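Local coordinates for protein SalCYP truncation (Salinispora tropica, PDB 7ABB) that is a truncated bacterial member of the cytochrome P450 family, a mainly helical protein that holds a heme c group in a pocket, at residues V147-A152 against V231-G236. Residues are numbered along the deposited sequence; the frame is centred on the assembly and turned at random.
Sequences VGWPLA and VLFLAG. With HEC (heme c), chain B.
With CG turned anti to its carbonyl carbon (chi1 -72°), Trp149 sends its indole toward helix 222-235, while Phe233 sets CG anti to its backbone N (chi1 -179°) and sends its phenyl ring outward from that helix. The two side chains cross at about a right angle. The far corner of the benzo ring makes the closest approach, Trp149 CH2 lying 3.7 Å from Phe233 CB, and Trp149 CZ3 comes up to the edge of the phenyl ring, 4.2 Å from Phe233 CD1. Leu232 CB touches the same corner more loosely, at 4.4 Å from Trp149 CH2.

Val147, at the end of helix 130-147, uses its two methyls differently. CG1 sits over the centre of the indole, 3.6 Å above its plane, and so backs one face of the ring; CG2 reaches the neighbouring helix at Leu232 CD1, 4.2 Å away. The chain leaves the helix through Gly148, whose positive phi (97°) turns it so that Trp149 folds back over Val147. All four touching residues are buried and meet through apolar groups. The other branch of Leu232 faces heme c, CD2 lying 4.0 Å from the ligand's CMD, and one turn on Ala235 CB packs 3.5 Å from its CHD, which makes this contact a second layer behind the heme pocket. Tyr189 and His193 of helix 182-199 meet the indole edge-to-face, Phe233 also packs on Leu157 and Ile160, and the connection between helices 130-147 and 154-165 is thereby joined to both helix 182-199 and the heme-lining end of helix 222-235.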
ATOM      1  N   VAL A 147      -6.396  12.707   6.682  1.00 18.47           N
ATOM      2  CA  VAL A 147      -6.933  13.439   5.544  1.00 19.03           C
ATOM      3  C   VAL A 147      -7.917  14.508   5.981  1.00 22.60           C
ATOM      4  O   VAL A 147      -8.126  15.469   5.254  1.00 22.50           O
ATOM      5  CB  VAL A 147      -7.597  12.472   4.550  1.00 20.69           C
ATOM      6  CG1 VAL A 147      -8.292  13.191   3.416  1.00 27.02           C
ATOM      7  CG2 VAL A 147      -6.559  11.510   3.984  1.00 22.99           C
ATOM      8  N   GLY A 148      -8.523  14.372   7.148  1.00 20.49           N
ATOM      9  CA  GLY A 148      -9.482  15.333   7.637  1.00 22.12           C
ATOM     10  C   GLY A 148     -10.930  14.970   7.403  1.00 23.50           C
ATOM     11  O   GLY A 148     -11.778  15.876   7.348  1.00 25.42           O
ATOM     12  N   TRP A 149     -11.249  13.681   7.271  1.00 20.76           N
ATOM     13  CA  TRP A 149     -12.632  13.228   7.112  1.00 22.65           C
ATOM     14  C   TRP A 149     -13.257  12.979   8.489  1.00 23.64           C
ATOM     15  O   TRP A 149     -12.635  12.298   9.316  1.00 24.59           O
ATOM     16  CB  TRP A 149     -12.669  11.943   6.282  1.00 21.17           C
ATOM     17  CG  TRP A 149     -12.371  12.130   4.828  1.00 19.46           C
ATOM     18  CD1 TRP A 149     -12.805  13.151   4.044  1.00 24.66           C
ATOM     19  CD2 TRP A 149     -11.581  11.281   3.989  1.00 20.36           C
ATOM     20  NE1 TRP A 149     -12.339  13.001   2.759  1.00 25.61           N
ATOM     21  CE2 TRP A 149     -11.592  11.854   2.698  1.00 22.48           C
ATOM     22  CE3 TRP A 149     -10.875  10.094   4.200  1.00 22.61           C
ATOM     23  CZ2 TRP A 149     -10.902  11.296   1.628  1.00 22.59           C
ATOM     24  CZ3 TRP A 149     -10.189   9.527   3.127  1.00 22.74           C
ATOM     25  CH2 TRP A 149     -10.222  10.128   1.853  1.00 23.27           C
ATOM     26  N   PRO A 150     -14.456  13.521   8.765  1.00 25.05           N
ATOM     27  CA  PRO A 150     -15.079  13.366  10.095  1.00 27.27           C
ATOM     28  C   PRO A 150     -15.230  11.902  10.502  1.00 25.54           C
ATOM     29  O   PRO A 150     -15.777  11.082   9.759  1.00 27.53           O
ATOM     30  CB  PRO A 150     -16.448  14.036   9.928  1.00 29.57           C
ATOM     31  CG  PRO A 150     -16.290  14.983   8.798  1.00 31.16           C
ATOM     32  CD  PRO A 150     -15.300  14.310   7.855  1.00 27.00           C
ATOM     33  N   LEU A 151     -14.777  11.582  11.721  1.00 27.51           N
ATOM     34  CA  LEU A 151     -14.754  10.188  12.153  1.00 31.10           C
ATOM     35  C   LEU A 151     -16.147   9.594  12.337  1.00 25.62           C
ATOM     36  O   LEU A 151     -16.273   8.364  12.308  1.00 30.08           O
ATOM     37  CB  LEU A 151     -13.932  10.043  13.433  1.00 45.11           C
ATOM     38  CG  LEU A 151     -12.409  10.144  13.221  1.00 37.74           C
ATOM     39  CD1 LEU A 151     -11.665  10.009  14.538  1.00 41.65           C
ATOM     40  CD2 LEU A 151     -11.854   9.108  12.216  1.00 44.37           C
ATOM     41  N   ALA A 152     -17.189  10.418  12.473  1.00 30.57           N
ATOM     42  CA  ALA A 152     -18.546   9.892  12.473  1.00 32.01           C
ATOM     43  C   ALA A 152     -18.890   9.159  11.184  1.00 31.69           C
ATOM     44  O   ALA A 152     -19.829   8.359  11.179  1.00 33.21           O
ATOM     45  CB  ALA A 152     -19.553  11.025  12.710  1.00 35.05           C
ATOM     46  N   VAL A 231      -8.310   9.489  -4.728  1.00 24.23           N
ATOM     47  CA  VAL A 231      -7.076   8.701  -4.755  1.00 21.50           C
ATOM     48  C   VAL A 231      -6.603   8.385  -3.347  1.00 23.83           C
ATOM     49  O   VAL A 231      -6.183   7.259  -3.050  1.00 22.02           O
ATOM     50  CB  VAL A 231      -5.992   9.453  -5.554  1.00 24.40           C
ATOM     51  CG1 VAL A 231      -4.629   8.832  -5.329  1.00 25.11           C
ATOM     52  CG2 VAL A 231      -6.336   9.466  -7.020  1.00 29.23           C
ATOM     53  N   LEU A 232      -6.676   9.367  -2.444  1.00 22.19           N
ATOM     54  CA  LEU A 232      -6.264   9.118  -1.073  1.00 20.16           C
ATOM     55  C   LEU A 232      -7.088   8.011  -0.447  1.00 19.55           C
ATOM     56  O   LEU A 232      -6.543   7.160   0.262  1.00 20.55           O
ATOM     57  CB  LEU A 232      -6.380  10.401  -0.255  1.00 18.40           C
ATOM     58  CG  LEU A 232      -5.338  11.450  -0.631  1.00 22.45           C
ATOM     59  CD1 LEU A 232      -5.595  12.734   0.101  1.00 22.47           C
ATOM     60  CD2 LEU A 232      -3.932  10.986  -0.309  1.00 29.90           C
ATOM     61  N   PHE A 233      -8.397   7.998  -0.701  1.00 21.56           N
ATOM     62  CA  PHE A 233      -9.228   6.926  -0.161  1.00 21.66           C
ATOM     63  C   PHE A 233      -8.827   5.584  -0.752  1.00 22.66           C
ATOM     64  O   PHE A 233      -8.698   4.591  -0.028  1.00 21.68           O
ATOM     65  CB  PHE A 233     -10.700   7.201  -0.441  1.00 23.39           C
ATOM     66  CG  PHE A 233     -11.620   6.143   0.104  1.00 22.77           C
ATOM     67  CD1 PHE A 233     -12.071   6.214   1.400  1.00 27.42           C
ATOM     68  CD2 PHE A 233     -12.038   5.085  -0.687  1.00 23.94           C
ATOM     69  CE1 PHE A 233     -12.914   5.232   1.909  1.00 28.04           C
ATOM     70  CE2 PHE A 233     -12.899   4.106  -0.173  1.00 28.66           C
ATOM     71  CZ  PHE A 233     -13.328   4.195   1.110  1.00 25.11           C
ATOM     72  N   LEU A 234      -8.645   5.535  -2.074  1.00 22.22           N
ATOM     73  CA  LEU A 234      -8.386   4.261  -2.739  1.00 23.74           C
ATOM     74  C   LEU A 234      -6.991   3.722  -2.431  1.00 22.10           C
ATOM     75  O   LEU A 234      -6.788   2.497  -2.442  1.00 23.34           O
ATOM     76  CB  LEU A 234      -8.576   4.420  -4.247  1.00 23.64           C
ATOM     77  CG  LEU A 234     -10.015   4.667  -4.709  1.00 32.48           C
ATOM     78  CD1 LEU A 234     -10.031   4.954  -6.203  1.00 45.33           C
ATOM     79  CD2 LEU A 234     -10.919   3.493  -4.398  1.00 40.88           C
ATOM     80  N   ALA A 235      -6.024   4.611  -2.170  1.00 21.54           N
ATOM     81  CA  ALA A 235      -4.643   4.226  -1.888  1.00 19.94           C
ATOM     82  C   ALA A 235      -4.385   3.942  -0.416  1.00 24.55           C
ATOM     83  O   ALA A 235      -3.459   3.191  -0.089  1.00 25.42           O
ATOM     84  CB  ALA A 235      -3.694   5.340  -2.329  1.00 22.78           C
ATOM     85  N   GLY A 236      -5.167   4.529   0.487  1.00 19.73           N
ATOM     86  CA  GLY A 236      -4.765   4.613   1.871  1.00 20.03           C
ATOM     87  C   GLY A 236      -5.234   3.529   2.827  1.00 20.19           C
ATOM     88  O   GLY A 236      -4.947   3.673   4.014  1.00 21.61           O
TER
HETATM   89 FE   HEC B 501       0.929   4.327  -1.346  1.00 17.53          FE
HETATM   90  CHA HEC B 501       1.762   5.567  -4.446  1.00 17.86           C
HETATM   91  CHB HEC B 501       2.600   1.440  -2.126  1.00 15.28           C
HETATM   92  CHC HEC B 501       0.143   3.086   1.753  1.00 16.76           C
HETATM   93  CHD HEC B 501      -1.034   7.040  -0.727  1.00 18.73           C
HETATM   94  NA  HEC B 501       1.943   3.649  -2.951  1.00 17.11           N
HETATM   95  C1A HEC B 501       2.230   4.325  -4.138  1.00 17.29           C
HETATM   96  C2A HEC B 501       3.072   3.532  -5.010  1.00 18.43           C
HETATM   97  C3A HEC B 501       3.301   2.390  -4.337  1.00 18.94           C
HETATM   98  C4A HEC B 501       2.611   2.446  -3.071  1.00 15.59           C
HETATM   99  CMA HEC B 501       4.120   1.171  -4.796  1.00 17.97           C
HETATM  100  CAA HEC B 501       3.632   3.948  -6.417  1.00 17.31           C
HETATM  101  CBA HEC B 501       2.704   3.610  -7.578  1.00 21.19           C
HETATM  102  CGA HEC B 501       3.361   4.002  -8.890  1.00 19.03           C
HETATM  103  O1A HEC B 501       2.636   3.881  -9.904  1.00 23.43           O
HETATM  104  O2A HEC B 501       4.553   4.408  -8.871  1.00 19.20           O
HETATM  105  NB  HEC B 501       1.247   2.585  -0.397  1.00 15.88           N
HETATM  106  C1B HEC B 501       2.003   1.528  -0.869  1.00 17.42           C
HETATM  107  C2B HEC B 501       2.079   0.552   0.177  1.00 17.41           C
HETATM  108  C3B HEC B 501       1.422   1.022   1.254  1.00 16.58           C
HETATM  109  C4B HEC B 501       0.870   2.286   0.909  1.00 16.64           C
HETATM  110  CMB HEC B 501       2.863  -0.761  -0.016  1.00 18.92           C
HETATM  111  CAB HEC B 501       1.140   0.456   2.622  1.00 18.96           C
HETATM  112  CBB HEC B 501       1.966  -0.717   3.042  1.00 24.71           C
HETATM  113  NC  HEC B 501      -0.254   4.943   0.194  1.00 17.62           N
HETATM  114  C1C HEC B 501      -0.358   4.319   1.416  1.00 17.17           C
HETATM  115  C2C HEC B 501      -1.119   5.155   2.305  1.00 16.81           C
HETATM  116  C3C HEC B 501      -1.458   6.280   1.636  1.00 17.12           C
HETATM  117  C4C HEC B 501      -0.930   6.137   0.299  1.00 17.12           C
HETATM  118  CMC HEC B 501      -1.425   4.789   3.758  1.00 16.62           C
HETATM  119  CAC HEC B 501      -2.289   7.502   2.063  1.00 20.95           C
HETATM  120  CBC HEC B 501      -2.478   7.803   3.550  1.00 42.76           C
HETATM  121  ND  HEC B 501       0.447   5.953  -2.398  1.00 16.02           N
HETATM  122  C1D HEC B 501      -0.395   6.959  -1.923  1.00 18.87           C
HETATM  123  C2D HEC B 501      -0.478   7.973  -2.925  1.00 19.32           C
HETATM  124  C3D HEC B 501       0.363   7.550  -4.078  1.00 20.45           C
HETATM  125  C4D HEC B 501       0.924   6.285  -3.656  1.00 18.52           C
HETATM  126  CMD HEC B 501      -1.312   9.256  -2.819  1.00 20.45           C
HETATM  127  CAD HEC B 501       0.598   8.288  -5.407  1.00 20.74           C
HETATM  128  CBD HEC B 501       1.835   9.137  -5.246  1.00 18.15           C
HETATM  129  CGD HEC B 501       2.177   9.811  -6.561  1.00 23.69           C
HETATM  130  O1D HEC B 501       2.986  10.764  -6.554  1.00 21.43           O
HETATM  131  O2D HEC B 501       1.627   9.375  -7.592  1.00 24.00           O